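Local coordinates for protein putative Zn-dependent exopeptidase (Bacteroides vulgatus ATCC 8482, PDB 3GUX) that probably acts as a zinc-dependent aminopeptidase of peptidase family M28, removing residues from the N termini of peptides, at residues 37-42 against 53-58; 183-188 against 192-197; 135-140 against 153-158. All coordinates share one frame; numbering follows the deposited sequence.

Interaction 1 of 3, residues 37-42 against 53-58; sequences ADFGPR and GEYLAG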
ATOM      1  N   ALA A  37     -12.769   6.816  -7.077  1.00 12.15           N
ATOM      2  CA  ALA A  37     -12.912   8.181  -7.514  1.00 11.52           C
ATOM      3  C   ALA A  37     -14.382   8.556  -7.669  1.00 12.50           C
ATOM      4  O   ALA A  37     -14.731   9.681  -7.396  1.00 12.85           O
ATOM      5  CB  ALA A  37     -12.166   8.395  -8.815  1.00 13.38           C
ATOM      6  N   ASP A  38     -15.234   7.615  -8.051  1.00 12.71           N
ATOM      7  CA  ASP A  38     -16.657   7.910  -8.260  1.00 17.32           C
ATOM      8  C   ASP A  38     -17.413   8.201  -6.990  1.00 17.04           C
ATOM      9  O   ASP A  38     -18.515   8.769  -7.077  1.00 19.06           O
ATOM     10  CB  ASP A  38     -17.365   6.776  -9.031  1.00 16.81           C
ATOM     11  CG  ASP A  38     -17.009   6.769 -10.529  1.00 18.73           C
ATOM     12  OD1 ASP A  38     -16.419   7.752 -11.027  1.00 20.57           O
ATOM     13  OD2 ASP A  38     -17.345   5.787 -11.211  1.00 16.71           O
ATOM     14  N   PHE A  39     -16.850   7.879  -5.819  1.00 15.56           N
ATOM     15  CA  PHE A  39     -17.521   8.243  -4.572  1.00 13.80           C
ATOM     16  C   PHE A  39     -17.372   9.711  -4.292  1.00 13.51           C
ATOM     17  O   PHE A  39     -18.051  10.212  -3.412  1.00 12.78           O
ATOM     18  CB  PHE A  39     -16.974   7.491  -3.368  1.00 13.95           C
ATOM     19  CG  PHE A  39     -17.265   6.047  -3.392  1.00 15.90           C
ATOM     20  CD1 PHE A  39     -18.545   5.591  -3.182  1.00 16.55           C
ATOM     21  CD2 PHE A  39     -16.267   5.141  -3.590  1.00 12.11           C
ATOM     22  CE1 PHE A  39     -18.811   4.254  -3.204  1.00 14.74           C
ATOM     23  CE2 PHE A  39     -16.540   3.787  -3.616  1.00 18.58           C
ATOM     24  CZ  PHE A  39     -17.814   3.356  -3.413  1.00 16.57           C
ATOM     25  N   GLY A  40     -16.496  10.399  -5.025  1.00 13.83           N
ATOM     26  CA  GLY A  40     -16.143  11.769  -4.725  1.00 15.45           C
ATOM     27  C   GLY A  40     -14.935  11.669  -3.796  1.00 16.52           C
ATOM     28  O   GLY A  40     -14.504  10.567  -3.473  1.00 15.08           O
ATOM     29  N   PRO A  41     -14.395  12.808  -3.361  1.00 14.76           N
ATOM     30  CA  PRO A  41     -13.233  12.820  -2.432  1.00 15.06           C
ATOM     31  C   PRO A  41     -13.528  12.093  -1.117  1.00 13.20           C
ATOM     32  O   PRO A  41     -14.561  12.342  -0.513  1.00 12.26           O
ATOM     33  CB  PRO A  41     -12.995  14.305  -2.187  1.00 16.22           C
ATOM     34  CG  PRO A  41     -13.736  15.023  -3.297  1.00 17.94           C
ATOM     35  CD  PRO A  41     -14.910  14.166  -3.637  1.00 17.38           C
ATOM     36  N   ARG A  42     -12.678  11.151  -0.722  1.00 12.99           N
ATOM     37  CA  ARG A  42     -12.887  10.389   0.504  1.00 13.68           C
ATOM     38  C   ARG A  42     -12.318  11.149   1.724  1.00 11.25           C
ATOM     39  O   ARG A  42     -11.368  10.719   2.368  1.00 11.60           O
ATOM     40  CB  ARG A  42     -12.314   8.984   0.365  1.00 16.24           C
ATOM     41  CG  ARG A  42     -13.199   7.978  -0.358  1.00 15.07           C
ATOM     42  CD  ARG A  42     -13.193   8.055  -1.856  1.00 11.89           C
ATOM     43  NE  ARG A  42     -11.871   7.816  -2.392  1.00 16.49           N
ATOM     44  CZ  ARG A  42     -11.173   8.608  -3.199  1.00 15.10           C
ATOM     45  NH1 ARG A  42     -11.683   9.693  -3.736  1.00 17.55           N
ATOM     46  NH2 ARG A  42      -9.967   8.234  -3.555  1.00 17.21           N
ATOM     47  N   GLY A  53     -15.112   3.223   2.174  1.00 14.73           N
ATOM     48  CA  GLY A  53     -14.589   2.230   3.159  1.00 14.24           C
ATOM     49  C   GLY A  53     -15.318   0.890   3.113  1.00 16.51           C
ATOM     50  O   GLY A  53     -14.695  -0.199   3.166  1.00 18.01           O
ATOM     51  N   GLU A  54     -16.637   0.961   2.980  1.00 17.36           N
ATOM     52  CA  GLU A  54     -17.452  -0.241   2.860  1.00 19.63           C
ATOM     53  C   GLU A  54     -17.073  -0.985   1.573  1.00 20.79           C
ATOM     54  O   GLU A  54     -16.913  -2.207   1.591  1.00 22.39           O
ATOM     55  CB  GLU A  54     -18.945   0.104   2.884  1.00 18.46           C
ATOM     56  CG  GLU A  54     -19.418   0.700   4.210  1.00 21.52           C
ATOM     57  CD  GLU A  54     -20.826   1.277   4.146  1.00 26.59           C
ATOM     58  OE1 GLU A  54     -21.575   0.911   3.212  1.00 35.98           O
ATOM     59  OE2 GLU A  54     -21.204   2.075   5.045  1.00 23.16           O
ATOM     60  N   TYR A  55     -16.929  -0.248   0.467  1.00 20.74           N
ATOM     61  CA  TYR A  55     -16.525  -0.837  -0.819  1.00 20.34           C
ATOM     62  C   TYR A  55     -15.197  -1.590  -0.704  1.00 19.58           C
ATOM     63  O   TYR A  55     -15.100  -2.730  -1.145  1.00 22.69           O
ATOM     64  CB  TYR A  55     -16.434   0.235  -1.932  1.00 19.04           C
ATOM     65  CG  TYR A  55     -15.721  -0.246  -3.202  1.00 19.27           C
ATOM     66  CD1 TYR A  55     -16.356  -1.077  -4.117  1.00 13.49           C
ATOM     67  CD2 TYR A  55     -14.406   0.158  -3.486  1.00 12.47           C
ATOM     68  CE1 TYR A  55     -15.690  -1.506  -5.290  1.00 10.97           C
ATOM     69  CE2 TYR A  55     -13.757  -0.241  -4.618  1.00  9.21           C
ATOM     70  CZ  TYR A  55     -14.394  -1.086  -5.512  1.00 13.64           C
ATOM     71  OH  TYR A  55     -13.722  -1.480  -6.631  1.00 18.90           O
ATOM     72  N   LEU A  56     -14.199  -0.964  -0.082  1.00 17.65           N
ATOM     73  CA  LEU A  56     -12.869  -1.569   0.067  1.00 16.53           C
ATOM     74  C   LEU A  56     -12.874  -2.802   0.975  1.00 16.01           C
ATOM     75  O   LEU A  56     -12.256  -3.822   0.650  1.00 12.01           O
ATOM     76  CB  LEU A  56     -11.854  -0.535   0.582  1.00 15.77           C
ATOM     77  CG  LEU A  56     -11.555   0.627  -0.346  1.00 14.91           C
ATOM     78  CD1 LEU A  56     -10.609   1.587   0.325  1.00 12.90           C
ATOM     79  CD2 LEU A  56     -10.957   0.046  -1.662  1.00 11.74           C
ATOM     80  N   ALA A  57     -13.552  -2.704   2.112  1.00 13.24           N
ATOM     81  CA  ALA A  57     -13.686  -3.860   2.993  1.00 14.37           C
ATOM     82  C   ALA A  57     -14.335  -5.003   2.225  1.00 13.77           C
ATOM     83  O   ALA A  57     -13.852  -6.144   2.269  1.00 16.55           O
ATOM     84  CB  ALA A  57     -14.524  -3.522   4.191  1.00 11.80           C
ATOM     85  N   GLY A  58     -15.413  -4.687   1.508  1.00 12.41           N
ATOM     86  CA  GLY A  58     -16.144  -5.684   0.728  1.00 13.44           C
ATOM     87  C   GLY A  58     -15.304  -6.379  -0.311  1.00 14.25           C
ATOM     88  O   GLY A  58     -15.372  -7.616  -0.492  1.00 16.33           O
TER
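F39 and Y55 make the whole of this small contact. The outer end of the F39 ring reaches the base of Y55: CZ of F39 lies 3.7 Å from CB of Y55, and CE2 of F39 lies 4.1 Å from CG of Y55. The two side chains cross at about a right angle. Their rings sit obliquely, planes at 55° and centroids 6.0 Å apart. F39 has CG anti to its carbonyl carbon (chi1 -68°), and this sends the ring from the loop to the helix. Y55 has CG anti to the backbone N, and its side chain also touches Y32 and V35 of helix 26-37. The loop has its own clasp. NH1 of R42 donates to O of G40 at 3.0 Å, nearly straight at 170°. The oxygen lies in the guanidinium plane, while the nitrogen stands above the carbonyl plane. G40 has positive phi, a backbone shape that suits glycine. A type I turn runs from A37 to G40, with N of G40 bonded to O of A37, and leads into the loop. This is a loop joining two helices, packed back onto the second at the surface of this alpha/beta exopeptidase fold.

Interaction 2 of 3, residues 183-188 against 192-197; sequences QYWART and QNYNAR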
ATOM      1  N   GLN A 183       0.003   5.687  12.263  1.00 16.25           N
ATOM      2  CA  GLN A 183       0.520   5.892  13.630  1.00 16.56           C
ATOM      3  C   GLN A 183      -0.279   5.026  14.565  1.00 13.79           C
ATOM      4  O   GLN A 183       0.279   4.382  15.419  1.00 12.89           O
ATOM      5  CB  GLN A 183       0.441   7.353  14.102  1.00 15.83           C
ATOM      6  CG  GLN A 183       1.627   8.188  13.682  1.00 19.29           C
ATOM      7  CD  GLN A 183       1.450   9.667  13.965  1.00 21.08           C
ATOM      8  OE1 GLN A 183       0.864  10.404  13.161  1.00 24.57           O
ATOM      9  NE2 GLN A 183       2.017  10.122  15.061  1.00 13.92           N
ATOM     10  N   TYR A 184      -1.596   5.032  14.398  1.00 15.79           N
ATOM     11  CA  TYR A 184      -2.467   4.198  15.209  1.00 15.95           C
ATOM     12  C   TYR A 184      -2.135   2.734  14.984  1.00 14.36           C
ATOM     13  O   TYR A 184      -1.867   1.983  15.931  1.00 12.30           O
ATOM     14  CB  TYR A 184      -3.940   4.466  14.881  1.00 12.73           C
ATOM     15  CG  TYR A 184      -4.882   3.699  15.762  1.00 16.35           C
ATOM     16  CD1 TYR A 184      -5.306   4.224  16.990  1.00 18.00           C
ATOM     17  CD2 TYR A 184      -5.333   2.440  15.399  1.00 15.11           C
ATOM     18  CE1 TYR A 184      -6.153   3.523  17.793  1.00 13.00           C
ATOM     19  CE2 TYR A 184      -6.178   1.738  16.210  1.00 18.34           C
ATOM     20  CZ  TYR A 184      -6.572   2.272  17.400  1.00 17.21           C
ATOM     21  OH  TYR A 184      -7.421   1.560  18.183  1.00 23.24           O
ATOM     22  N   TRP A 185      -2.110   2.344  13.718  1.00 18.06           N
ATOM     23  CA  TRP A 185      -1.864   0.952  13.375  1.00 16.80           C
ATOM     24  C   TRP A 185      -0.507   0.444  13.854  1.00 16.62           C
ATOM     25  O   TRP A 185      -0.451  -0.593  14.460  1.00 15.87           O
ATOM     26  CB  TRP A 185      -1.966   0.710  11.867  1.00 16.07           C
ATOM     27  CG  TRP A 185      -1.680  -0.782  11.531  1.00 11.25           C
ATOM     28  CD1 TRP A 185      -2.566  -1.818  11.605  1.00 17.15           C
ATOM     29  CD2 TRP A 185      -0.425  -1.361  11.133  1.00 11.70           C
ATOM     30  NE1 TRP A 185      -1.948  -3.007  11.273  1.00 16.71           N
ATOM     31  CE2 TRP A 185      -0.635  -2.757  10.974  1.00  9.98           C
ATOM     32  CE3 TRP A 185       0.851  -0.843  10.885  1.00 13.09           C
ATOM     33  CZ2 TRP A 185       0.385  -3.643  10.578  1.00 16.29           C
ATOM     34  CZ3 TRP A 185       1.880  -1.744  10.474  1.00 11.96           C
ATOM     35  CH2 TRP A 185       1.629  -3.117  10.334  1.00 10.06           C
ATOM     36  N   ALA A 186       0.575   1.169  13.566  1.00 18.22           N
ATOM     37  CA  ALA A 186       1.904   0.684  13.915  1.00 18.30           C
ATOM     38  C   ALA A 186       2.005   0.567  15.411  1.00 19.85           C
ATOM     39  O   ALA A 186       2.426  -0.466  15.884  1.00 17.03           O
ATOM     40  CB  ALA A 186       3.028   1.563  13.325  1.00 19.43           C
ATOM     41  N   ARG A 187       1.551   1.588  16.154  1.00 22.14           N
ATOM     42  CA  ARG A 187       1.590   1.573  17.625  1.00 21.20           C
ATOM     43  C   ARG A 187       0.954   0.305  18.192  1.00 21.53           C
ATOM     44  O   ARG A 187       1.564  -0.389  19.031  1.00 19.55           O
ATOM     45  CB  ARG A 187       0.888   2.816  18.218  1.00 18.91           C
ATOM     46  N   THR A 188      -0.256   0.007  17.708  1.00 21.48           N
ATOM     47  CA  THR A 188      -1.024  -1.161  18.135  1.00 20.91           C
ATOM     48  C   THR A 188      -1.639  -1.874  16.901  1.00 20.03           C
ATOM     49  O   THR A 188      -2.774  -1.594  16.539  1.00 19.95           O
ATOM     50  CB  THR A 188      -2.114  -0.729  19.115  1.00 21.16           C
ATOM     51  OG1 THR A 188      -3.001   0.172  18.453  1.00 24.69           O
ATOM     52  CG2 THR A 188      -1.515   0.001  20.299  1.00 15.98           C
ATOM     53  N   GLN A 192      -1.963  -8.991  17.764  1.00 22.39           N
ATOM     54  CA  GLN A 192      -0.919  -8.723  18.748  1.00 24.09           C
ATOM     55  C   GLN A 192       0.362  -9.414  18.306  1.00 24.37           C
ATOM     56  O   GLN A 192       0.318 -10.518  17.764  1.00 26.23           O
ATOM     57  CB  GLN A 192      -1.343  -9.161  20.144  1.00 23.44           C
ATOM     58  CG  GLN A 192      -2.490  -8.328  20.702  1.00 25.14           C
ATOM     59  N   ASN A 193       1.489  -8.729  18.507  1.00 24.22           N
ATOM     60  CA  ASN A 193       2.822  -9.217  18.120  1.00 23.62           C
ATOM     61  C   ASN A 193       3.041  -9.261  16.603  1.00 21.54           C
ATOM     62  O   ASN A 193       3.950  -9.931  16.135  1.00 24.68           O
ATOM     63  CB  ASN A 193       3.120 -10.600  18.735  1.00 21.72           C
ATOM     64  N   TYR A 194       2.226  -8.538  15.846  1.00 20.26           N
ATOM     65  CA  TYR A 194       2.331  -8.512  14.403  1.00 18.59           C
ATOM     66  C   TYR A 194       3.745  -8.197  13.923  1.00 18.12           C
ATOM     67  O   TYR A 194       4.370  -7.259  14.406  1.00 18.95           O
ATOM     68  CB  TYR A 194       1.389  -7.468  13.790  1.00 18.46           C
ATOM     69  CG  TYR A 194       1.481  -7.475  12.276  1.00 16.10           C
ATOM     70  CD1 TYR A 194       0.824  -8.450  11.535  1.00 22.52           C
ATOM     71  CD2 TYR A 194       2.265  -6.549  11.585  1.00 14.52           C
ATOM     72  CE1 TYR A 194       0.922  -8.497  10.158  1.00 18.33           C
ATOM     73  CE2 TYR A 194       2.362  -6.585  10.217  1.00 14.66           C
ATOM     74  CZ  TYR A 194       1.694  -7.566   9.510  1.00 18.11           C
ATOM     75  OH  TYR A 194       1.784  -7.606   8.150  1.00 13.40           O
ATOM     76  N   ASN A 195       4.228  -8.992  12.971  1.00 16.56           N
ATOM     77  CA  ASN A 195       5.507  -8.756  12.327  1.00 14.67           C
ATOM     78  C   ASN A 195       5.403  -9.166  10.857  1.00 14.12           C
ATOM     79  O   ASN A 195       4.529  -9.946  10.487  1.00 12.78           O
ATOM     80  CB  ASN A 195       6.642  -9.510  13.020  1.00 14.50           C
ATOM     81  CG  ASN A 195       7.999  -9.170  12.428  1.00 15.16           C
ATOM     82  OD1 ASN A 195       8.349  -7.991  12.284  1.00 11.27           O
ATOM     83  ND2 ASN A 195       8.743 -10.188  12.035  1.00 20.45           N
ATOM     84  N   ALA A 196       6.245  -8.557  10.027  1.00 13.92           N
ATOM     85  CA  ALA A 196       6.375  -8.878   8.612  1.00 14.95           C
ATOM     86  C   ALA A 196       7.860  -8.741   8.290  1.00 15.84           C
ATOM     87  O   ALA A 196       8.563  -7.974   8.940  1.00 17.73           O
ATOM     88  CB  ALA A 196       5.546  -7.951   7.770  1.00 14.38           C
ATOM     89  N   ARG A 197       8.343  -9.505   7.319  1.00 15.42           N
ATOM     90  CA  ARG A 197       9.747  -9.460   6.904  1.00 14.55           C
ATOM     91  C   ARG A 197      10.095  -8.025   6.516  1.00 13.43           C
ATOM     92  O   ARG A 197      11.113  -7.485   6.934  1.00 16.24           O
ATOM     93  CB  ARG A 197       9.977 -10.446   5.755  1.00 12.26           C
ATOM     94  CG  ARG A 197      11.388 -10.525   5.214  1.00 15.86           C
ATOM     95  CD  ARG A 197      11.485 -11.587   4.128  1.00  9.20           C
ATOM     96  NE  ARG A 197      11.319 -12.930   4.699  1.00 11.57           N
ATOM     97  CZ  ARG A 197      11.282 -14.078   4.013  1.00 15.39           C
ATOM     98  NH1 ARG A 197      11.382 -14.095   2.682  1.00 14.01           N
ATOM     99  NH2 ARG A 197      11.134 -15.232   4.671  1.00  7.92           N
TER
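W185 and Y194 meet as an offset edge-to-face pair, the six-membered ring of W185 turning its edge toward the face of Y194. The planes stand at 69° and the centroids are 5.4 Å apart. The tight part is a four-atom patch. CH2 of W185 comes to 3.5 Å from CE2 of Y194, and CZ2 of W185 to 3.6 Å from CD2 of Y194. Both side chains have CG anti to the backbone N (chi1 179° and -179°), which sets each CG beside its own carbonyl carbon, and the two cross at about a right angle. Both rings are buried, and L100 of strand 98-104 touches both. The contact belongs to the connection from helix 180-187 to strand 198-203, which lies between 98-104 and the outermost strand 265-269 in this alpha/beta exopeptidase fold. OH of Y194 lies very close to OD2 of D154 on strand 152-158, a probable hydrogen bond whose short length is doubtful. The ring of H190, from the turn between the segments, also meets that of Y194. The loose side is the outer bend of the chain. T188, Q192, N193 and N195 are exposed there. CB of N195 points away from the helix. The outer parts of the Q192 and N193 side chains are not modelled. At the helix end, OG1 of T188 gives O of Y184 a weak hydrogen bond of 3.3 Å.

Interaction 3 of 3, residues 135-140 against 153-158; sequences GVLLEI and IDIVFF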
ATOM      1  N   GLY A 135      -5.882   0.901  -5.418  1.00  9.77           N
ATOM      2  CA  GLY A 135      -6.273   0.183  -6.608  1.00 12.11           C
ATOM      3  C   GLY A 135      -5.314  -0.910  -7.046  1.00 12.08           C
ATOM      4  O   GLY A 135      -5.734  -2.007  -7.404  1.00 12.45           O
ATOM      5  N   VAL A 136      -4.023  -0.607  -7.016  1.00 12.34           N
ATOM      6  CA  VAL A 136      -3.015  -1.591  -7.344  1.00 10.68           C
ATOM      7  C   VAL A 136      -3.065  -2.752  -6.340  1.00 12.77           C
ATOM      8  O   VAL A 136      -2.974  -3.915  -6.712  1.00 12.05           O
ATOM      9  CB  VAL A 136      -1.630  -0.970  -7.305  1.00 13.10           C
ATOM     10  CG1 VAL A 136      -0.578  -2.051  -7.368  1.00  7.11           C
ATOM     11  CG2 VAL A 136      -1.449   0.003  -8.410  1.00 10.98           C
ATOM     12  N   LEU A 137      -3.222  -2.449  -5.061  1.00 12.93           N
ATOM     13  CA  LEU A 137      -3.276  -3.495  -4.041  1.00 10.43           C
ATOM     14  C   LEU A 137      -4.515  -4.398  -4.135  1.00 10.21           C
ATOM     15  O   LEU A 137      -4.431  -5.603  -3.831  1.00 11.29           O
ATOM     16  CB  LEU A 137      -3.114  -2.879  -2.639  1.00 12.62           C
ATOM     17  CG  LEU A 137      -1.710  -2.309  -2.349  1.00 13.10           C
ATOM     18  CD1 LEU A 137      -1.589  -1.780  -0.914  1.00  8.01           C
ATOM     19  CD2 LEU A 137      -0.606  -3.346  -2.630  1.00  9.02           C
ATOM     20  N   LEU A 138      -5.655  -3.833  -4.533  1.00 10.96           N
ATOM     21  CA  LEU A 138      -6.868  -4.630  -4.725  1.00 10.24           C
ATOM     22  C   LEU A 138      -6.626  -5.624  -5.845  1.00 10.52           C
ATOM     23  O   LEU A 138      -6.979  -6.790  -5.713  1.00 11.39           O
ATOM     24  CB  LEU A 138      -8.083  -3.760  -5.062  1.00  9.53           C
ATOM     25  CG  LEU A 138      -8.714  -2.930  -3.933  1.00 15.15           C
ATOM     26  CD1 LEU A 138      -9.746  -1.943  -4.475  1.00  9.52           C
ATOM     27  CD2 LEU A 138      -9.345  -3.822  -2.873  1.00 12.69           C
ATOM     28  N   GLU A 139      -6.002  -5.168  -6.939  1.00 10.96           N
ATOM     29  CA  GLU A 139      -5.694  -6.064  -8.052  1.00 13.89           C
ATOM     30  C   GLU A 139      -4.692  -7.117  -7.598  1.00 12.91           C
ATOM     31  O   GLU A 139      -4.813  -8.257  -8.001  1.00 13.53           O
ATOM     32  CB  GLU A 139      -5.191  -5.307  -9.293  1.00 15.33           C
ATOM     33  CG  GLU A 139      -4.635  -6.191 -10.398  1.00 12.57           C
ATOM     34  CD  GLU A 139      -5.645  -7.209 -10.970  1.00 19.41           C
ATOM     35  OE1 GLU A 139      -6.866  -7.171 -10.666  1.00 19.66           O
ATOM     36  OE2 GLU A 139      -5.199  -8.058 -11.753  1.00 12.88           O
ATOM     37  N   ILE A 140      -3.715  -6.753  -6.763  1.00 12.58           N
ATOM     38  CA  ILE A 140      -2.787  -7.770  -6.204  1.00 12.09           C
ATOM     39  C   ILE A 140      -3.561  -8.791  -5.330  1.00 10.74           C
ATOM     40  O   ILE A 140      -3.310  -9.991  -5.414  1.00 12.08           O
ATOM     41  CB  ILE A 140      -1.601  -7.131  -5.475  1.00 13.33           C
ATOM     42  CG1 ILE A 140      -0.698  -6.426  -6.494  1.00 15.99           C
ATOM     43  CG2 ILE A 140      -0.791  -8.189  -4.682  1.00  7.25           C
ATOM     44  CD1 ILE A 140       0.362  -5.570  -5.908  1.00 13.99           C
ATOM     45  N   ILE A 153       0.575 -12.706   2.885  1.00 12.96           N
ATOM     46  CA  ILE A 153       0.549 -11.305   2.488  1.00 13.54           C
ATOM     47  C   ILE A 153      -0.530 -10.586   3.300  1.00 12.51           C
ATOM     48  O   ILE A 153      -1.602 -11.146   3.558  1.00 12.62           O
ATOM     49  CB  ILE A 153       0.261 -11.108   0.982  1.00 12.20           C
ATOM     50  CG1 ILE A 153       1.248 -11.898   0.096  1.00 16.39           C
ATOM     51  CG2 ILE A 153       0.286  -9.626   0.639  1.00  9.08           C
ATOM     52  CD1 ILE A 153       2.728 -11.587   0.317  1.00 15.13           C
ATOM     53  N   ASP A 154      -0.196  -9.384   3.763  1.00 12.49           N
ATOM     54  CA  ASP A 154      -1.150  -8.497   4.407  1.00 13.26           C
ATOM     55  C   ASP A 154      -1.302  -7.253   3.556  1.00 12.64           C
ATOM     56  O   ASP A 154      -0.302  -6.621   3.203  1.00 14.21           O
ATOM     57  CB  ASP A 154      -0.673  -8.076   5.787  1.00 13.04           C
ATOM     58  CG  ASP A 154      -0.535  -9.237   6.704  1.00 12.78           C
ATOM     59  OD1 ASP A 154      -1.531  -9.955   6.936  1.00 16.87           O
ATOM     60  OD2 ASP A 154       0.589  -9.466   7.172  1.00  7.20           O
ATOM     61  N   ILE A 155      -2.556  -6.926   3.225  1.00 12.99           N
ATOM     62  CA  ILE A 155      -2.923  -5.715   2.512  1.00 12.26           C
ATOM     63  C   ILE A 155      -3.568  -4.805   3.589  1.00 14.70           C
ATOM     64  O   ILE A 155      -4.571  -5.182   4.184  1.00 14.67           O
ATOM     65  CB  ILE A 155      -3.855  -6.023   1.328  1.00  9.59           C
ATOM     66  CG1 ILE A 155      -3.078  -6.802   0.261  1.00 10.10           C
ATOM     67  CG2 ILE A 155      -4.420  -4.752   0.738  1.00 12.21           C
ATOM     68  CD1 ILE A 155      -3.854  -7.098  -1.020  1.00 14.77           C
ATOM     69  N   VAL A 156      -2.966  -3.651   3.873  1.00 13.34           N
ATOM     70  CA  VAL A 156      -3.515  -2.725   4.852  1.00 13.57           C
ATOM     71  C   VAL A 156      -3.777  -1.349   4.236  1.00 14.79           C
ATOM     72  O   VAL A 156      -2.871  -0.750   3.645  1.00 14.83           O
ATOM     73  CB  VAL A 156      -2.562  -2.544   6.027  1.00 15.93           C
ATOM     74  CG1 VAL A 156      -3.147  -1.563   7.053  1.00 10.81           C
ATOM     75  CG2 VAL A 156      -2.284  -3.876   6.662  1.00  8.07           C
ATOM     76  N   PHE A 157      -5.028  -0.894   4.307  1.00 13.35           N
ATOM     77  CA  PHE A 157      -5.375   0.434   3.854  1.00 13.85           C
ATOM     78  C   PHE A 157      -5.490   1.327   5.088  1.00 14.92           C
ATOM     79  O   PHE A 157      -6.385   1.147   5.931  1.00 13.13           O
ATOM     80  CB  PHE A 157      -6.666   0.466   3.044  1.00 14.97           C
ATOM     81  CG  PHE A 157      -6.720  -0.525   1.898  1.00 16.07           C
ATOM     82  CD1 PHE A 157      -5.644  -0.694   1.026  1.00 13.80           C
ATOM     83  CD2 PHE A 157      -7.900  -1.209   1.624  1.00 15.89           C
ATOM     84  CE1 PHE A 157      -5.725  -1.581  -0.056  1.00 11.32           C
ATOM     85  CE2 PHE A 157      -7.979  -2.118   0.551  1.00 20.46           C
ATOM     86  CZ  PHE A 157      -6.893  -2.298  -0.288  1.00 16.28           C
ATOM     87  N   PHE A 158      -4.573   2.286   5.182  1.00 14.63           N
ATOM     88  CA  PHE A 158      -4.532   3.249   6.258  1.00 14.13           C
ATOM     89  C   PHE A 158      -5.476   4.404   6.008  1.00 13.89           C
ATOM     90  O   PHE A 158      -5.539   4.906   4.900  1.00 13.67           O
ATOM     91  CB  PHE A 158      -3.133   3.857   6.411  1.00 10.76           C
ATOM     92  CG  PHE A 158      -2.082   2.871   6.789  1.00 15.02           C
ATOM     93  CD1 PHE A 158      -2.222   2.105   7.933  1.00  9.03           C
ATOM     94  CD2 PHE A 158      -0.930   2.754   6.038  1.00  9.77           C
ATOM     95  CE1 PHE A 158      -1.251   1.223   8.315  1.00 15.34           C
ATOM     96  CE2 PHE A 158       0.044   1.855   6.401  1.00 16.26           C
ATOM     97  CZ  PHE A 158      -0.113   1.084   7.535  1.00 18.47           C
TER
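Helix 135-140 lies over strand 153-158 and runs roughly antiparallel to it, with the axes 9.6 Å apart at closest approach and 152° between their directions. L137 and I155 are the nearest residues, their CA atoms 6.9 Å apart. The side-chain contacts are apolar and rest on four buried residues. I155 uses two branches. Its CG2, anti to the backbone N, lies 4.1 Å from CB of L137. Its CG1 is anti to the carbonyl carbon (chi1 -68°), and the extended chain beyond it (chi2 -176°) carries CD1 up to the helix backbone, 3.2 Å from O of L137. That is a close approach of a methyl group to a backbone oxygen. F157 fits in beside it, presenting its ring edge to the helix. CE1 of F157 is 3.9 Å from CB of L137, which lies in the ring plane. CZ of F157 is 3.9 Å from CD2 of L138, and the L138 side chain crosses that of F157 at about a right angle. The ring edge thus meets two successive helix residues. L60 of helix 47-62 touches I155 and F157, while L101 of the neighbouring strand 98-104 touches L137. This is helix-on-sheet packing in the hydrophobic core of an alpha/beta fold, here the phosphorylase/hydrolase-like fold of the zinc exopeptidases.

From the N terminus, interaction 1 comes first. It closes the loop between helices 26-37 and 47-62 near the surface. Interaction 3 follows and joins helix 131-146 to strand 152-158, the next strand in the chain. Interaction 2 is last and closes the turn between helix 180-187 and strand 198-203. The three are in series, so none nests in or crosses another. They still meet in space. L56 of helix 47-62 packs on L138 and F157, so interactions 1 and 3 touch. F158 of strand 152-158 packs on W185, and the same strand carries D154 beside Y194, so interactions 2 and 3 touch. Interactions 1 and 2 do not touch; their nearest atoms are about 14 Å apart.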